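Local structure of amine Dehydrogenase (Pseudomonas putida, 1JMX) at residues Pro313-Gly318 with Arg347-Gly352; Ala317-Thr322 with Leu334-Ala339. The protein is the two-heme c subunit of an amine dehydrogenase and probably relays electrons through its hemes. All coordinates share one frame; numbering follows the deposited sequence.

Contact 1. Residues Pro313-Gly318 with Arg347-Gly352; sequences PDLGAG and REVAVG
Strand 313-314 runs antiparallel to the end of strand 345-351, with Pro313 and Val351 a non-hydrogen-bonded pair, Asp314 and Ala350 a hydrogen-bonded pair, and the chain leaving the pairing at Leu315. This is an edge pairing in a sheet of the third domain, a β domain of the E-set class, probably immunoglobulin-like. Asp314 N donates to Ala350 O at 2.8 Å from above the carbonyl plane. The return bond, Ala350 N to Asp314 O (2.9 Å), lies in the carbonyl plane but is more bent at hydrogen, 142°. Ala350 O also receives a CA-H contact from Pro313 CA at 3.1 Å. Leu315 lies alongside Val349, both side chains headed in one direction, and its CD2 meets Val349 CG1 at 3.5 Å; Leu315 also touches Leu334 and Ala336. The Arg347 chain bends at chi2 (-68°), which brings its CD to 3.8 Å from Gly316 CA, where a side chain would collide. Its CB lies 3.2 Å from Leu315 O, a buried oxygen without a hydrogen-bonding partner in the model. The guanidinium carries Ala317 O over one face, without a hydrogen bond, and touches Val319. An alanine at Arg347 would probably loosen the loop at Gly316, since the packing of CD on Gly316 and of the guanidinium on Val319 would go. Within the same loop, Asp314 OD2 accepts a weak hydrogen bond from Gly316 N at 3.5 Å.

Contact 2. Residues Ala317-Thr322 with Leu334-Ala339; sequences AGVEVT and LKARAA
Leu334 lies within the returning strand 331-338 of a β hairpin with strand 319-327, its CD2 4.0 Å from CG1 of Val321, the two side chains crossing at about a right angle. Lys335 O then accepts Thr322 N at 2.8 Å from above the carbonyl plane, and also a weak hydrogen bond from Thr322 OG1 at 3.4 Å. Ala336 turns its methyl to the face bearing Val319 and Val321, where Leu315 packs against it. Arg337 pairs with Glu320 through two backbone bonds, Arg337 N to Glu320 O at 2.8 Å and Glu320 N to Arg337 O at 2.7 Å, both in the carbonyl plane. On the other face their side chains run side by side; a bend at chi3 (-48°) carries Arg337 NH1 to 2.7 Å from Glu320 OE1, a salt bridge with the two planar groups 88° apart. Thr322 CG2 sits over one guanidinium face, 3.2 Å from Arg337 NH2, which probably limits its rotation. Ala338 makes a non-hydrogen-bonded pair with Val319, its CA-H directed at Gly318 O. That same oxygen accepts Ala339 N at 3.0 Å, almost in line with the C=O bond and with an angle of 162° at hydrogen.

Contacts 1 and 2 lie with their centres about 9 Å apart in the third domain, within one mixed sheet whose outermost strands in this chain are 313-314 and 319-327. The chain runs from strand 313-314 through the shared residues Ala317 and Gly318 into strand 319-327, turns back along strand 331-338, and then continues to strand 345-351. The loop thus passes from one sheet edge to the other, and the contacts meet between them: Leu315 CD1 packs on Leu334 CD1, Pro313 CB on Leu334 CD2, and Arg347 NH1 on Val319 CG2. Both lie away from the heme sites, so the two edges of this sheet meet through side chains well apart from the hemes.

Contact 1. Residues Pro313-Gly318 with Arg347-Gly352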
loop_
_atom_site.group_PDB
_atom_site.type_symbol
_atom_site.label_atom_id
_atom_site.label_comp_id
_atom_site.label_asym_id
_atom_site.label_seq_id
_atom_site.Cartn_x
_atom_site.Cartn_y
_atom_site.Cartn_z
ATOM N N PRO A 313 0.079 -27.948 43.100
ATOM C CA PRO A 313 0.137 -28.110 41.645
ATOM C C PRO A 313 0.181 -29.565 41.199
ATOM O O PRO A 313 0.986 -30.364 41.702
ATOM C CB PRO A 313 1.455 -27.417 41.270
ATOM C CG PRO A 313 1.713 -26.475 42.399
ATOM C CD PRO A 313 1.294 -27.278 43.597
ATOM N N ASP A 314 -0.741 -29.929 40.316
ATOM C CA ASP A 314 -0.729 -31.258 39.751
ATOM C C ASP A 314 -0.609 -31.032 38.255
ATOM O O ASP A 314 -1.442 -30.351 37.649
ATOM C CB ASP A 314 -1.993 -32.044 40.062
ATOM C CG ASP A 314 -1.867 -33.516 39.661
ATOM O OD1 ASP A 314 -2.899 -34.221 39.610
ATOM O OD2 ASP A 314 -0.730 -33.974 39.390
ATOM N N LEU A 315 0.457 -31.574 37.674
ATOM C CA LEU A 315 0.711 -31.419 36.248
ATOM C C LEU A 315 0.290 -32.604 35.388
ATOM O O LEU A 315 0.697 -32.690 34.233
ATOM C CB LEU A 315 2.190 -31.119 36.009
ATOM C CG LEU A 315 2.808 -29.969 36.803
ATOM C CD1 LEU A 315 4.207 -29.701 36.257
ATOM C CD2 LEU A 315 1.933 -28.716 36.720
ATOM N N GLY A 316 -0.499 -33.520 35.947
ATOM C CA GLY A 316 -0.963 -34.676 35.190
ATOM C C GLY A 316 -0.130 -35.951 35.256
ATOM O O GLY A 316 0.991 -35.962 35.763
ATOM N N ALA A 317 -0.681 -37.023 34.686
ATOM C CA ALA A 317 -0.048 -38.345 34.653
ATOM C C ALA A 317 1.357 -38.437 34.044
ATOM O O ALA A 317 1.565 -38.105 32.889
ATOM C CB ALA A 317 -0.975 -39.335 33.949
ATOM N N GLY A 318 2.313 -38.941 34.816
ATOM C CA GLY A 318 3.664 -39.089 34.307
ATOM C C GLY A 318 4.566 -37.901 34.544
ATOM O O GLY A 318 5.765 -37.955 34.250
ATOM N N ARG A 347 -1.854 -32.439 29.258
ATOM C CA ARG A 347 -2.181 -32.671 30.664
ATOM C C ARG A 347 -2.958 -31.491 31.219
ATOM O O ARG A 347 -2.588 -30.336 30.995
ATOM C CB ARG A 347 -0.902 -32.848 31.481
ATOM C CG ARG A 347 -0.105 -34.072 31.085
ATOM C CD ARG A 347 -0.855 -35.341 31.465
ATOM N NE ARG A 347 -0.501 -36.472 30.616
ATOM C CZ ARG A 347 0.722 -36.971 30.473
ATOM N NH1 ARG A 347 1.754 -36.456 31.128
ATOM N NH2 ARG A 347 0.917 -37.978 29.643
ATOM N N GLU A 348 -4.058 -31.767 31.906
ATOM C CA GLU A 348 -4.814 -30.679 32.480
ATOM C C GLU A 348 -4.095 -30.278 33.744
ATOM O O GLU A 348 -4.079 -31.026 34.715
ATOM C CB GLU A 348 -6.250 -31.085 32.785
ATOM C CG GLU A 348 -7.295 -30.187 32.102
ATOM C CD GLU A 348 -7.225 -28.706 32.530
ATOM O OE1 GLU A 348 -6.120 -28.092 32.511
ATOM O OE2 GLU A 348 -8.296 -28.142 32.869
ATOM N N VAL A 349 -3.421 -29.133 33.688
ATOM C CA VAL A 349 -2.679 -28.608 34.834
ATOM C C VAL A 349 -3.645 -28.031 35.867
ATOM O O VAL A 349 -4.734 -27.572 35.520
ATOM C CB VAL A 349 -1.672 -27.517 34.386
ATOM C CG1 VAL A 349 -0.918 -26.954 35.571
ATOM C CG2 VAL A 349 -0.687 -28.102 33.383
ATOM N N ALA A 350 -3.254 -28.086 37.139
ATOM C CA ALA A 350 -4.080 -27.564 38.222
ATOM C C ALA A 350 -3.271 -27.111 39.428
ATOM O O ALA A 350 -2.167 -27.602 39.673
ATOM C CB ALA A 350 -5.098 -28.611 38.656
ATOM N N VAL A 351 -3.796 -26.110 40.128
ATOM C CA VAL A 351 -3.178 -25.601 41.346
ATOM C C VAL A 351 -4.336 -25.646 42.334
ATOM O O VAL A 351 -5.154 -24.721 42.406
ATOM C CB VAL A 351 -2.658 -24.164 41.198
ATOM C CG1 VAL A 351 -1.930 -23.745 42.477
ATOM C CG2 VAL A 351 -1.720 -24.063 39.997
ATOM N N GLY A 352 -4.421 -26.750 43.068
ATOM C CA GLY A 352 -5.525 -26.936 43.991
ATOM C C GLY A 352 -6.660 -27.398 43.097
ATOM O O GLY A 352 -6.496 -28.367 42.338
#

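Contact 2. Residues Ala317-Thr322 with Leu334-Ala339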
loop_
_atom_site.group_PDB
_atom_site.type_symbol
_atom_site.label_atom_id
_atom_site.label_comp_id
_atom_site.label_asym_id
_atom_site.label_seq_id
_atom_site.Cartn_x
_atom_site.Cartn_y
_atom_site.Cartn_z
ATOM N N ALA A 317 -0.681 -37.023 34.686
ATOM C CA ALA A 317 -0.048 -38.345 34.653
ATOM C C ALA A 317 1.357 -38.437 34.044
ATOM O O ALA A 317 1.565 -38.105 32.889
ATOM C CB ALA A 317 -0.975 -39.335 33.949
ATOM N N GLY A 318 2.313 -38.941 34.816
ATOM C CA GLY A 318 3.664 -39.089 34.307
ATOM C C GLY A 318 4.566 -37.901 34.544
ATOM O O GLY A 318 5.765 -37.955 34.250
ATOM N N VAL A 319 4.000 -36.830 35.094
ATOM C CA VAL A 319 4.772 -35.626 35.371
ATOM C C VAL A 319 4.902 -35.458 36.882
ATOM O O VAL A 319 3.907 -35.455 37.611
ATOM C CB VAL A 319 4.116 -34.382 34.723
ATOM C CG1 VAL A 319 5.021 -33.160 34.878
ATOM C CG2 VAL A 319 3.833 -34.654 33.254
ATOM N N GLU A 320 6.140 -35.295 37.336
ATOM C CA GLU A 320 6.456 -35.164 38.756
ATOM C C GLU A 320 6.952 -33.782 39.181
ATOM O O GLU A 320 7.899 -33.252 38.598
ATOM C CB GLU A 320 7.519 -36.204 39.130
ATOM C CG GLU A 320 7.939 -36.165 40.596
ATOM C CD GLU A 320 9.072 -37.135 40.922
ATOM O OE1 GLU A 320 9.850 -37.487 40.002
ATOM O OE2 GLU A 320 9.189 -37.533 42.110
ATOM N N VAL A 321 6.320 -33.210 40.206
ATOM C CA VAL A 321 6.733 -31.905 40.727
ATOM C C VAL A 321 7.809 -32.192 41.771
ATOM O O VAL A 321 7.504 -32.588 42.896
ATOM C CB VAL A 321 5.553 -31.164 41.387
ATOM C CG1 VAL A 321 5.990 -29.782 41.831
ATOM C CG2 VAL A 321 4.379 -31.078 40.418
ATOM N N THR A 322 9.068 -31.999 41.392
ATOM C CA THR A 322 10.194 -32.290 42.280
ATOM C C THR A 322 10.639 -31.227 43.293
ATOM O O THR A 322 11.267 -31.573 44.296
ATOM C CB THR A 322 11.441 -32.755 41.475
ATOM O OG1 THR A 322 12.076 -31.628 40.858
ATOM C CG2 THR A 322 11.034 -33.731 40.394
ATOM N N LEU A 334 8.304 -24.108 39.812
ATOM C CA LEU A 334 8.610 -25.456 40.245
ATOM C C LEU A 334 9.534 -26.202 39.311
ATOM O O LEU A 334 9.770 -25.798 38.171
ATOM C CB LEU A 334 7.316 -26.251 40.464
ATOM C CG LEU A 334 6.248 -26.225 39.363
ATOM C CD1 LEU A 334 6.519 -27.311 38.319
ATOM C CD2 LEU A 334 4.881 -26.443 39.992
ATOM N N LYS A 335 10.126 -27.258 39.843
ATOM C CA LYS A 335 11.008 -28.098 39.060
ATOM C C LYS A 335 10.147 -29.314 38.794
ATOM O O LYS A 335 9.465 -29.802 39.697
ATOM C CB LYS A 335 12.235 -28.500 39.873
ATOM C CG LYS A 335 13.370 -28.990 39.015
ATOM C CD LYS A 335 14.066 -27.822 38.336
ATOM C CE LYS A 335 14.816 -26.958 39.359
ATOM N NZ LYS A 335 15.570 -25.832 38.715
ATOM N N ALA A 336 10.115 -29.763 37.548
ATOM C CA ALA A 336 9.307 -30.921 37.219
ATOM C C ALA A 336 10.146 -31.931 36.485
ATOM O O ALA A 336 11.207 -31.607 35.945
ATOM C CB ALA A 336 8.112 -30.519 36.379
ATOM N N ARG A 337 9.658 -33.161 36.462
ATOM C CA ARG A 337 10.359 -34.241 35.791
ATOM C C ARG A 337 9.319 -35.174 35.227
ATOM O O ARG A 337 8.408 -35.572 35.931
ATOM C CB ARG A 337 11.239 -35.010 36.786
ATOM C CG ARG A 337 12.176 -36.022 36.144
ATOM C CD ARG A 337 12.921 -36.834 37.202
ATOM N NE ARG A 337 13.495 -35.980 38.246
ATOM C CZ ARG A 337 13.279 -36.144 39.552
ATOM N NH1 ARG A 337 12.505 -37.135 39.989
ATOM N NH2 ARG A 337 13.825 -35.308 40.427
ATOM N N ALA A 338 9.434 -35.478 33.941
ATOM C CA ALA A 338 8.510 -36.396 33.286
ATOM C C ALA A 338 9.242 -37.727 33.161
ATOM O O ALA A 338 10.451 -37.759 32.913
ATOM C CB ALA A 338 8.117 -35.873 31.907
ATOM N N ALA A 339 8.524 -38.820 33.400
ATOM C CA ALA A 339 9.117 -40.149 33.304
ATOM C C ALA A 339 9.385 -40.430 31.842
ATOM O O ALA A 339 8.677 -39.914 30.971
ATOM C CB ALA A 339 8.160 -41.194 33.868
#